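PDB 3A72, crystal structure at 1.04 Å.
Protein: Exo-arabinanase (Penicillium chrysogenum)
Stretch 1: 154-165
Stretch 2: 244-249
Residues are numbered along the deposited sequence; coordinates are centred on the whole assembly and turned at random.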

# COMPACT_ATOMS: atom_id res chain seq x y z
N LEU A 154 2.37 -6.06 -3.30
CA LEU A 154 2.46 -7.18 -4.25
C LEU A 154 2.48 -6.69 -5.70
O LEU A 154 1.71 -5.81 -6.06
N LEU A 155 3.31 -7.33 -6.52
CA LEU A 155 3.42 -7.00 -7.93
C LEU A 155 3.83 -8.25 -8.69
O LEU A 155 4.84 -8.89 -8.29
N ALA A 156 3.15 -8.64 -9.73
CA ALA A 156 3.53 -9.76 -10.58
C ALA A 156 4.30 -9.27 -11.80
O ALA A 156 4.03 -8.21 -12.36
N ASN A 157 5.23 -10.12 -12.26
CA ASN A 157 6.00 -9.86 -13.46
C ASN A 157 6.55 -11.19 -13.96
O ASN A 157 7.11 -11.94 -13.16
N LYS A 158 6.38 -11.47 -15.24
CA LYS A 158 7.01 -12.63 -15.86
C LYS A 158 6.74 -13.92 -15.10
O LYS A 158 7.64 -14.76 -14.88
N GLY A 159 5.49 -14.15 -14.72
CA GLY A 159 5.08 -15.37 -14.11
C GLY A 159 5.47 -15.52 -12.66
O GLY A 159 5.31 -16.61 -12.09
N LYS A 160 5.96 -14.46 -12.05
CA LYS A 160 6.37 -14.44 -10.66
C LYS A 160 5.58 -13.39 -9.89
O LYS A 160 5.14 -12.40 -10.47
N LEU A 161 5.47 -13.62 -8.60
CA LEU A 161 4.93 -12.62 -7.71
C LEU A 161 6.05 -12.11 -6.77
O LEU A 161 6.75 -12.94 -6.17
N ILE A 162 6.17 -10.80 -6.72
CA ILE A 162 7.10 -10.13 -5.86
C ILE A 162 6.32 -9.53 -4.69
O ILE A 162 5.29 -8.87 -4.89
N CYS A 163 6.82 -9.74 -3.47
CA CYS A 163 6.31 -9.04 -2.29
C CYS A 163 7.43 -8.15 -1.74
O CYS A 163 8.44 -8.63 -1.28
N TYR A 164 7.21 -6.85 -1.89
CA TYR A 164 8.07 -5.82 -1.26
C TYR A 164 7.55 -5.56 0.13
O TYR A 164 6.34 -5.51 0.34
N TYR A 165 8.45 -5.32 1.10
CA TYR A 165 8.00 -5.02 2.47
C TYR A 165 9.13 -4.34 3.20
O TYR A 165 10.28 -4.26 2.75
N ASP A 244 13.98 -3.24 -14.06
CA ASP A 244 14.02 -4.54 -13.43
C ASP A 244 13.39 -4.41 -12.03
O ASP A 244 14.04 -3.88 -11.14
N PRO A 245 12.16 -4.90 -11.87
CA PRO A 245 11.48 -4.67 -10.60
C PRO A 245 12.09 -5.47 -9.45
O PRO A 245 11.72 -5.26 -8.29
N GLU A 246 12.99 -6.38 -9.73
CA GLU A 246 13.73 -7.11 -8.70
C GLU A 246 15.10 -6.46 -8.37
O GLU A 246 15.78 -7.01 -7.48
N ASN A 247 15.46 -5.39 -9.05
CA ASN A 247 16.73 -4.75 -8.80
C ASN A 247 16.48 -3.29 -8.50
O ASN A 247 16.37 -2.42 -9.41
N ILE A 248 16.38 -3.01 -7.22
CA ILE A 248 16.13 -1.66 -6.69
C ILE A 248 17.40 -1.07 -6.04
O ILE A 248 17.63 0.15 -6.08
N ALA A 249 18.25 -1.94 -5.47
CA ALA A 249 19.39 -1.47 -4.69
C ALA A 249 20.39 -0.70 -5.52
O ALA A 249 21.15 0.13 -5.00

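Stretch 1 is a β-hairpin: two strands joined by a type I' turn from Asn157 to Lys160, with Gly159 at a positive phi that suits glycine. Alternation along the strands sends Leu155, Asn157, Lys160, Ile162 and Tyr164 toward stretch 2, while Leu154, Ala156, Leu161, Cys163 and Tyr165 stay out of its reach. The hairpin therefore offers one face, and stretch 2, an irregular segment folded into a type I turn from Asp244 to Asn247, is laid against it.

The principal bump on the turn is Pro245. Its compact ring, C-gamma endo, points toward the hairpin and settles into a hollow lined by four side chains. Leu155 (chi1 t) brings CD2 to 4.3 Å from Pro245 CB, and Ile162 (m, t) extends CD1 to 4.0 Å from Pro245 CG. Asn157 (chi1 t) approaches the same ring atom, its ND2 lying 3.7 Å from Pro245 CG. Tyr164 completes the hollow, with its OH 3.4 Å from Pro245 CB. A proline fits here because its phi of -70° suits the turn and its short, rigid ring presents a smooth apolar knob.

Tyr164 (chi1 m) is long enough to reach from its strand to the backbone of the turn. Its OH donates a hydrogen bond to Pro245 O at 2.7 Å, and this carbonyl lies at the ring edge, near the ring plane, so the phenol can satisfy it while its carbon atoms remain in apolar surroundings. Farther along, Ile248 (m, m) also points toward the hairpin, placing CG1 4.5 Å from Tyr164 CE1, a looser contact made obliquely to the ring.

Glu246 leaves its backbone sideways, but its m, t side chain carries the carboxylate nearer the hairpin. On the way, its CG passes 3.8 Å from Ile162 CD1, so Ile162 touches both Pro245 and the aliphatic part of the glutamate. Lys160 (m, t, m, t) comes from the other partner: its NZ donates to Glu246 OE2 at 2.7 Å, forming a salt bridge. Two long, flexible side chains can thus span a gap that short ones would leave open.

Water 1 sits beside this bridge, in a gap whose wall is partly carbon: Pro245 CG and Glu246 CG each lie about 3.6 Å from its oxygen. It accepts from Asn157 ND2 at 2.8 Å and donates to Glu246 OE2 at 2.7 Å, so the amide and the carboxylate are linked without touching directly. Asp244 (chi1 t) makes no contact with the hairpin; its OD1 instead accepts from Glu246 N at 2.9 Å, bracing the turn that holds Pro245 in place.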

# COMPACT_ATOMS: atom_id res chain seq x y z
CB LEU A 154 1.28 -8.14 -4.08
CG LEU A 154 1.13 -8.81 -2.70
CD1 LEU A 154 -0.10 -9.67 -2.65
CD2 LEU A 154 2.36 -9.65 -2.32
CB LEU A 155 4.42 -5.89 -8.13
CG LEU A 155 4.70 -5.43 -9.59
CD1 LEU A 155 4.84 -3.91 -9.68
CD2 LEU A 155 5.89 -6.10 -10.14
CB ALA A 156 2.31 -10.55 -11.02
CB ASN A 157 7.14 -8.93 -13.17
CG ASN A 157 7.94 -8.60 -14.41
OD1 ASN A 157 7.38 -8.15 -15.43
ND2 ASN A 157 9.24 -8.83 -14.31
CB LYS A 158 8.52 -12.43 -16.06
CG LYS A 158 8.84 -11.29 -17.00
CD LYS A 158 10.27 -10.94 -17.37
CE LYS A 158 11.50 -11.43 -16.63
NZ LYS A 158 12.83 -10.94 -17.13
CB LYS A 160 7.86 -14.09 -10.55
CG LYS A 160 8.77 -15.08 -11.27
CD LYS A 160 10.24 -14.59 -11.31
CE LYS A 160 10.47 -13.49 -12.36
NZ LYS A 160 11.93 -13.06 -12.27
CB LEU A 161 3.77 -13.14 -6.88
CG LEU A 161 3.05 -12.13 -6.00
CD1 LEU A 161 2.28 -11.15 -6.85
CD2 LEU A 161 2.11 -12.80 -5.02
CB ILE A 162 7.87 -9.02 -6.59
CG1 ILE A 162 8.55 -9.54 -7.86
CG2 ILE A 162 8.86 -8.34 -5.70
CD1 ILE A 162 8.95 -8.40 -8.82
CB CYS A 163 5.87 -10.01 -1.21
SG CYS A 163 5.13 -9.14 0.21
CB TYR A 164 8.03 -4.53 -2.06
CG TYR A 164 8.37 -4.61 -3.54
CD1 TYR A 164 9.67 -4.50 -3.99
CD2 TYR A 164 7.34 -4.79 -4.48
CE1 TYR A 164 9.95 -4.57 -5.35
CE2 TYR A 164 7.61 -4.83 -5.82
CZ TYR A 164 8.93 -4.73 -6.27
OH TYR A 164 9.15 -4.77 -7.62
CB TYR A 165 7.47 -6.26 3.18
CG TYR A 165 8.43 -7.42 3.32
CD1 TYR A 165 9.18 -7.57 4.48
CD2 TYR A 165 8.58 -8.39 2.33
CE1 TYR A 165 10.05 -8.64 4.61
CE2 TYR A 165 9.43 -9.44 2.47
CZ TYR A 165 10.16 -9.57 3.61
OH TYR A 165 11.05 -10.63 3.73
CB ASP A 244 15.41 -5.11 -13.34
CG ASP A 244 15.48 -6.47 -12.76
OD1 ASP A 244 14.45 -6.98 -12.22
OD2 ASP A 244 16.59 -7.09 -12.80
CB PRO A 245 10.04 -5.09 -10.90
CG PRO A 245 10.22 -6.18 -11.95
CD PRO A 245 11.36 -5.70 -12.83
CB GLU A 246 13.94 -8.56 -9.12
CG GLU A 246 12.64 -9.35 -9.13
CD GLU A 246 12.80 -10.80 -9.53
OE1 GLU A 246 13.73 -11.47 -9.00
OE2 GLU A 246 11.96 -11.29 -10.29
CB ASN A 247 17.69 -4.92 -9.99
CG ASN A 247 19.06 -4.31 -9.70
OD1 ASN A 247 19.30 -3.72 -8.64
ND2 ASN A 247 19.97 -4.49 -10.64
CB ILE A 248 14.97 -1.71 -5.65
CG1 ILE A 248 13.71 -2.35 -6.27
CG2 ILE A 248 14.69 -0.38 -5.03
CD1 ILE A 248 13.13 -1.59 -7.48
CB ALA A 249 20.04 -2.65 -4.00
O HOH W 1 10.89 -9.74 -12.26